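Local structure of type I site-specific restriction-modification system, R (Restriction) subunit (Vibrio vulnificus, 3H1T) at residues Q106-A111 / F130-G135; L116-S121 / F150-G155. The protein is a putative restriction subunit of a type I restriction-modification system, here as a fragment, and probably binds ATP and DNA for translocation and cleavage of DNA. One frame throughout, in Å; residues are numbered along the deposited sequence.

Interaction 1: residues Q106-A111 / F130-G135; sequences QAKDYA and FDYTTG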
loop_
_atom_site.group_PDB
_atom_site.type_symbol
_atom_site.label_atom_id
_atom_site.label_comp_id
_atom_site.label_asym_id
_atom_site.label_seq_id
_atom_site.Cartn_x
_atom_site.Cartn_y
_atom_site.Cartn_z
ATOM N N GLN A 106 -21.180 -4.028 -14.557
ATOM C CA GLN A 106 -19.794 -4.485 -14.659
ATOM C C GLN A 106 -18.866 -3.332 -15.054
ATOM O O GLN A 106 -17.740 -3.230 -14.576
ATOM C CB GLN A 106 -19.662 -5.616 -15.689
ATOM C CG GLN A 106 -18.213 -6.102 -15.893
ATOM C CD GLN A 106 -17.570 -6.624 -14.612
ATOM O OE1 GLN A 106 -17.969 -7.666 -14.082
ATOM N NE2 GLN A 106 -16.578 -5.894 -14.103
ATOM N N ALA A 107 -19.343 -2.475 -15.949
ATOM C CA ALA A 107 -18.559 -1.334 -16.399
ATOM C C ALA A 107 -18.442 -0.309 -15.280
ATOM O O ALA A 107 -17.399 0.312 -15.109
ATOM C CB ALA A 107 -19.202 -0.701 -17.624
ATOM N N LYS A 108 -19.521 -0.129 -14.526
ATOM C CA LYS A 108 -19.525 0.809 -13.405
ATOM C C LYS A 108 -18.535 0.333 -12.336
ATOM O O LYS A 108 -17.854 1.129 -11.699
ATOM C CB LYS A 108 -20.932 0.913 -12.793
ATOM C CG LYS A 108 -21.900 1.770 -13.599
ATOM C CD LYS A 108 -23.307 1.808 -13.012
ATOM C CE LYS A 108 -23.318 2.133 -11.524
ATOM N NZ LYS A 108 -24.587 2.787 -11.098
ATOM N N ASP A 109 -18.456 -0.982 -12.157
ATOM C CA ASP A 109 -17.558 -1.567 -11.173
ATOM C C ASP A 109 -16.090 -1.316 -11.517
ATOM O O ASP A 109 -15.276 -1.139 -10.620
ATOM C CB ASP A 109 -17.811 -3.075 -11.047
ATOM C CG ASP A 109 -17.483 -3.611 -9.660
ATOM O OD1 ASP A 109 -18.224 -3.311 -8.703
ATOM O OD2 ASP A 109 -16.478 -4.342 -9.528
ATOM N N TYR A 110 -15.752 -1.307 -12.805
ATOM C CA TYR A 110 -14.376 -1.069 -13.237
ATOM C C TYR A 110 -14.044 0.409 -13.116
ATOM O O TYR A 110 -12.902 0.792 -12.850
ATOM C CB TYR A 110 -14.167 -1.490 -14.696
ATOM C CG TYR A 110 -14.067 -2.975 -14.954
ATOM C CD1 TYR A 110 -13.110 -3.757 -14.309
ATOM C CD2 TYR A 110 -14.906 -3.591 -15.877
ATOM C CE1 TYR A 110 -12.989 -5.130 -14.577
ATOM C CE2 TYR A 110 -14.797 -4.955 -16.157
ATOM C CZ TYR A 110 -13.836 -5.719 -15.501
ATOM O OH TYR A 110 -13.749 -7.069 -15.761
ATOM N N ALA A 111 -15.056 1.233 -13.345
ATOM C CA ALA A 111 -14.912 2.673 -13.263
ATOM C C ALA A 111 -14.580 3.017 -11.830
ATOM O O ALA A 111 -13.637 3.747 -11.548
ATOM C CB ALA A 111 -16.204 3.342 -13.673
ATOM N N PHE A 130 -23.006 5.694 -18.175
ATOM C CA PHE A 130 -23.330 6.065 -16.818
ATOM C C PHE A 130 -22.299 7.136 -16.526
ATOM O O PHE A 130 -21.094 6.893 -16.572
ATOM C CB PHE A 130 -23.179 4.956 -15.785
ATOM C CG PHE A 130 -23.537 5.421 -14.399
ATOM C CD1 PHE A 130 -24.868 5.453 -13.981
ATOM C CD2 PHE A 130 -22.558 5.942 -13.550
ATOM C CE1 PHE A 130 -25.217 6.007 -12.743
ATOM C CE2 PHE A 130 -22.899 6.502 -12.313
ATOM C CZ PHE A 130 -24.223 6.533 -11.910
ATOM N N ASP A 131 -22.772 8.333 -16.237
ATOM C CA ASP A 131 -21.878 9.441 -15.973
ATOM C C ASP A 131 -21.888 9.754 -14.480
ATOM O O ASP A 131 -22.908 10.188 -13.939
ATOM C CB ASP A 131 -22.354 10.639 -16.796
ATOM C CG ASP A 131 -21.460 11.849 -16.659
ATOM O OD1 ASP A 131 -20.863 12.058 -15.589
ATOM O OD2 ASP A 131 -21.375 12.616 -17.637
ATOM N N TYR A 132 -20.761 9.525 -13.812
ATOM C CA TYR A 132 -20.690 9.795 -12.389
ATOM C C TYR A 132 -20.821 11.274 -12.044
ATOM O O TYR A 132 -21.230 11.610 -10.930
ATOM C CB TYR A 132 -19.395 9.225 -11.793
ATOM C CG TYR A 132 -19.366 7.712 -11.763
ATOM C CD1 TYR A 132 -19.122 6.984 -12.925
ATOM C CD2 TYR A 132 -19.628 7.010 -10.584
ATOM C CE1 TYR A 132 -19.131 5.604 -12.923
ATOM C CE2 TYR A 132 -19.646 5.618 -10.568
ATOM C CZ TYR A 132 -19.401 4.920 -11.747
ATOM O OH TYR A 132 -19.454 3.553 -11.773
ATOM N N THR A 133 -20.505 12.158 -12.993
ATOM C CA THR A 133 -20.600 13.588 -12.723
ATOM C C THR A 133 -22.055 14.074 -12.690
ATOM O O THR A 133 -22.339 15.111 -12.106
ATOM C CB THR A 133 -19.810 14.426 -13.758
ATOM O OG1 THR A 133 -20.449 14.342 -15.038
ATOM C CG2 THR A 133 -18.375 13.914 -13.879
ATOM N N THR A 134 -22.973 13.334 -13.306
ATOM C CA THR A 134 -24.380 13.727 -13.280
ATOM C C THR A 134 -25.267 12.659 -12.648
ATOM O O THR A 134 -26.373 12.944 -12.195
ATOM C CB THR A 134 -24.951 14.004 -14.686
ATOM O OG1 THR A 134 -24.921 12.804 -15.457
ATOM C CG2 THR A 134 -24.152 15.065 -15.390
ATOM N N GLY A 135 -24.785 11.424 -12.634
ATOM C CA GLY A 135 -25.563 10.344 -12.070
ATOM C C GLY A 135 -26.624 9.852 -13.032
ATOM O O GLY A 135 -27.452 9.029 -12.661
#
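F130 and Y132 reach from the end of strand 127-131 to K108 and A111 on helix 104-114, the helix of the beta-alpha-beta crossover that joins strands 86-93 and 118-122. The F130 ring takes K108 over one face: NZ lies 3.9 Å from the ring centroid, 18° off the normal, a cation-pi contact, and CD adds a CH-pi contact nearer the root of the ring. A bend in the lysine chain (chi3 50°) lets both groups follow the face. F130 CE2, in turn, sits 3.6 Å above the middle of the Y132 ring, a T-shaped (edge-to-face) pair in which F130 supplies the edge. Between the two aromatics, D131 shapes the turn: its OD1 accepts from T133 N, an Asx turn. The Y132 ring is directed at the helix, and its hydroxyl bonds to E112. That OH also lies 2.9 Å from K108 O and only 3.2 Å from K108 CB, a tight fit against the helix. Beside it A111 CB touches Y132 CE1 at 3.8 Å. The chain then closes its turn, with G135 N donating to D131 O at 2.6 Å.

Interaction 2: residues L116-S121 / F150-G155; sequences LKFAYS and FKRLCG
F118, on strand 118-122 of the six-stranded mixed sheet, meets R152 and L153 on helix 146-157, which lies across the face of that sheet opposite to helix 104-114. This is alpha/beta layering, a helix laid on a sheet, and its core is apolar. The phenylalanine points its far rim at the helix: CZ comes within 3.7 Å of R152 CB, and CE2 lies 4.2 Å from L153 CB. Farther out, L153 CD2 lies 4.0 Å from K117 CB, the two side chains crossing at about a right angle. L153 gets there with CG anti to its own backbone N (chi1 -160°). K117 CB also rides 3.9 Å above one face of the F118 ring, offset toward the rim, while L149 of the same helix and I88 of the neighbouring strand touch F118 as well. The second kind of contact is between ring and arginine. Extended from CG to NE, the R152 chain slants across the outer rim of the ring, with CD 3.8 Å from F118 CE1. Its guanidinium stands almost perpendicular to the ring, the planes 85° apart. The charged end finds its partners outside the two segments: R152 NH1 makes salt bridges with D131 and E129, which probably hold the guanidinium in its place beside F118. At the backbone, L153 N lies near the plane of the F118 ring, at its edge, 4.1 Å from CZ.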
loop_
_atom_site.group_PDB
_atom_site.type_symbol
_atom_site.label_atom_id
_atom_site.label_comp_id
_atom_site.label_asym_id
_atom_site.label_seq_id
_atom_site.Cartn_x
_atom_site.Cartn_y
_atom_site.Cartn_z
ATOM N N LEU A 116 -12.486 6.161 -12.277
ATOM C CA LEU A 116 -12.957 6.913 -13.438
ATOM C C LEU A 116 -14.366 7.431 -13.227
ATOM O O LEU A 116 -15.123 6.883 -12.427
ATOM C CB LEU A 116 -12.929 6.042 -14.690
ATOM C CG LEU A 116 -11.576 5.328 -14.843
ATOM C CD1 LEU A 116 -11.580 4.503 -16.109
ATOM C CD2 LEU A 116 -10.415 6.328 -14.858
ATOM N N LYS A 117 -14.704 8.497 -13.947
ATOM C CA LYS A 117 -16.010 9.144 -13.857
ATOM C C LYS A 117 -16.932 8.825 -15.026
ATOM O O LYS A 117 -18.056 9.318 -15.067
ATOM C CB LYS A 117 -15.828 10.663 -13.801
ATOM C CG LYS A 117 -16.066 11.311 -12.453
ATOM C CD LYS A 117 -15.005 10.928 -11.436
ATOM C CE LYS A 117 -15.200 11.684 -10.113
ATOM N NZ LYS A 117 -15.664 10.809 -8.997
ATOM N N PHE A 118 -16.477 8.024 -15.980
ATOM C CA PHE A 118 -17.320 7.688 -17.121
ATOM C C PHE A 118 -17.303 6.193 -17.424
ATOM O O PHE A 118 -16.246 5.581 -17.540
ATOM C CB PHE A 118 -16.878 8.499 -18.345
ATOM C CG PHE A 118 -16.882 9.979 -18.104
ATOM C CD1 PHE A 118 -18.084 10.676 -17.967
ATOM C CD2 PHE A 118 -15.682 10.659 -17.884
ATOM C CE1 PHE A 118 -18.096 12.027 -17.597
ATOM C CE2 PHE A 118 -15.675 12.008 -17.518
ATOM C CZ PHE A 118 -16.887 12.695 -17.370
ATOM N N ALA A 119 -18.479 5.598 -17.549
ATOM C CA ALA A 119 -18.549 4.173 -17.825
ATOM C C ALA A 119 -19.492 3.864 -18.977
ATOM O O ALA A 119 -20.559 4.463 -19.081
ATOM C CB ALA A 119 -18.997 3.423 -16.561
ATOM N N TYR A 120 -19.106 2.924 -19.836
ATOM C CA TYR A 120 -19.918 2.564 -20.992
ATOM C C TYR A 120 -20.147 1.080 -21.161
ATOM O O TYR A 120 -19.280 0.265 -20.915
ATOM C CB TYR A 120 -19.265 3.093 -22.265
ATOM C CG TYR A 120 -19.049 4.574 -22.216
ATOM C CD1 TYR A 120 -20.071 5.453 -22.581
ATOM C CD2 TYR A 120 -17.864 5.101 -21.710
ATOM C CE1 TYR A 120 -19.918 6.826 -22.435
ATOM C CE2 TYR A 120 -17.694 6.472 -21.551
ATOM C CZ TYR A 120 -18.726 7.329 -21.908
ATOM O OH TYR A 120 -18.566 8.670 -21.699
ATOM N N SER A 121 -21.341 0.733 -21.590
ATOM C CA SER A 121 -21.668 -0.634 -21.870
ATOM C C SER A 121 -22.132 -0.568 -23.317
ATOM O O SER A 121 -22.907 0.317 -23.679
ATOM C CB SER A 121 -22.776 -1.112 -20.938
ATOM O OG SER A 121 -23.085 -2.446 -21.232
ATOM N N PHE A 150 -13.259 15.267 -20.998
ATOM C CA PHE A 150 -12.313 16.031 -20.193
ATOM C C PHE A 150 -12.928 17.372 -19.789
ATOM O O PHE A 150 -12.634 17.902 -18.722
ATOM C CB PHE A 150 -11.023 16.255 -20.981
ATOM C CG PHE A 150 -9.920 16.900 -20.184
ATOM C CD1 PHE A 150 -9.390 16.262 -19.070
ATOM C CD2 PHE A 150 -9.387 18.130 -20.563
ATOM C CE1 PHE A 150 -8.341 16.829 -18.341
ATOM C CE2 PHE A 150 -8.336 18.712 -19.845
ATOM C CZ PHE A 150 -7.811 18.057 -18.729
ATOM N N LYS A 151 -13.781 17.923 -20.648
ATOM C CA LYS A 151 -14.442 19.190 -20.331
ATOM C C LYS A 151 -15.473 18.924 -19.235
ATOM O O LYS A 151 -15.739 19.787 -18.402
ATOM C CB LYS A 151 -15.151 19.766 -21.562
ATOM C CG LYS A 151 -14.242 20.279 -22.671
ATOM C CD LYS A 151 -14.093 21.806 -22.640
ATOM C CE LYS A 151 -14.246 22.433 -24.032
ATOM N NZ LYS A 151 -13.220 21.953 -25.003
ATOM N N ARG A 152 -16.073 17.733 -19.264
ATOM C CA ARG A 152 -17.058 17.340 -18.253
ATOM C C ARG A 152 -16.325 17.079 -16.938
ATOM O O ARG A 152 -16.791 17.450 -15.867
ATOM C CB ARG A 152 -17.785 16.042 -18.632
ATOM C CG ARG A 152 -18.811 16.106 -19.746
ATOM C CD ARG A 152 -19.602 14.800 -19.748
ATOM N NE ARG A 152 -20.092 14.393 -21.063
ATOM C CZ ARG A 152 -20.731 13.251 -21.310
ATOM N NH1 ARG A 152 -20.968 12.387 -20.336
ATOM N NH2 ARG A 152 -21.144 12.972 -22.540
ATOM N N LEU A 153 -15.177 16.423 -17.037
ATOM C CA LEU A 153 -14.372 16.079 -15.882
ATOM C C LEU A 153 -13.876 17.322 -15.150
ATOM O O LEU A 153 -14.012 17.416 -13.930
ATOM C CB LEU A 153 -13.198 15.189 -16.327
ATOM C CG LEU A 153 -12.452 14.313 -15.313
ATOM C CD1 LEU A 153 -11.260 15.054 -14.733
ATOM C CD2 LEU A 153 -13.429 13.898 -14.222
ATOM N N CYS A 154 -13.335 18.289 -15.888
ATOM C CA CYS A 154 -12.831 19.512 -15.275
ATOM C C CYS A 154 -13.947 20.386 -14.723
ATOM O O CYS A 154 -13.770 21.059 -13.710
ATOM C CB CYS A 154 -12.003 20.297 -16.286
ATOM S SG CYS A 154 -10.530 19.406 -16.814
ATOM N N GLY A 155 -15.101 20.359 -15.381
ATOM C CA GLY A 155 -16.226 21.162 -14.931
ATOM C C GLY A 155 -16.766 20.738 -13.572
ATOM O O GLY A 155 -17.017 21.570 -12.689
#

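Overall arrangement
The two contacts share the mixed sheet of the N-terminal domain and have centres about 9 Å apart, with neighbouring strands 118-122 and 127-131 between helix 104-114 on one face and helix 146-157 on the other. Their segments alternate along the chain: 106-111, 116-121, 130-135, 150-155. They join directly, since D131 OD2 of interaction 1 lies 2.7 Å from R152 NH1 of interaction 2, and A111 O probably accepts from L116 N. The helix-sheet-helix layering is consistent with the nuclease domain expected of such subunits, which stands apart from the two helicase-like sheets farther along the chain.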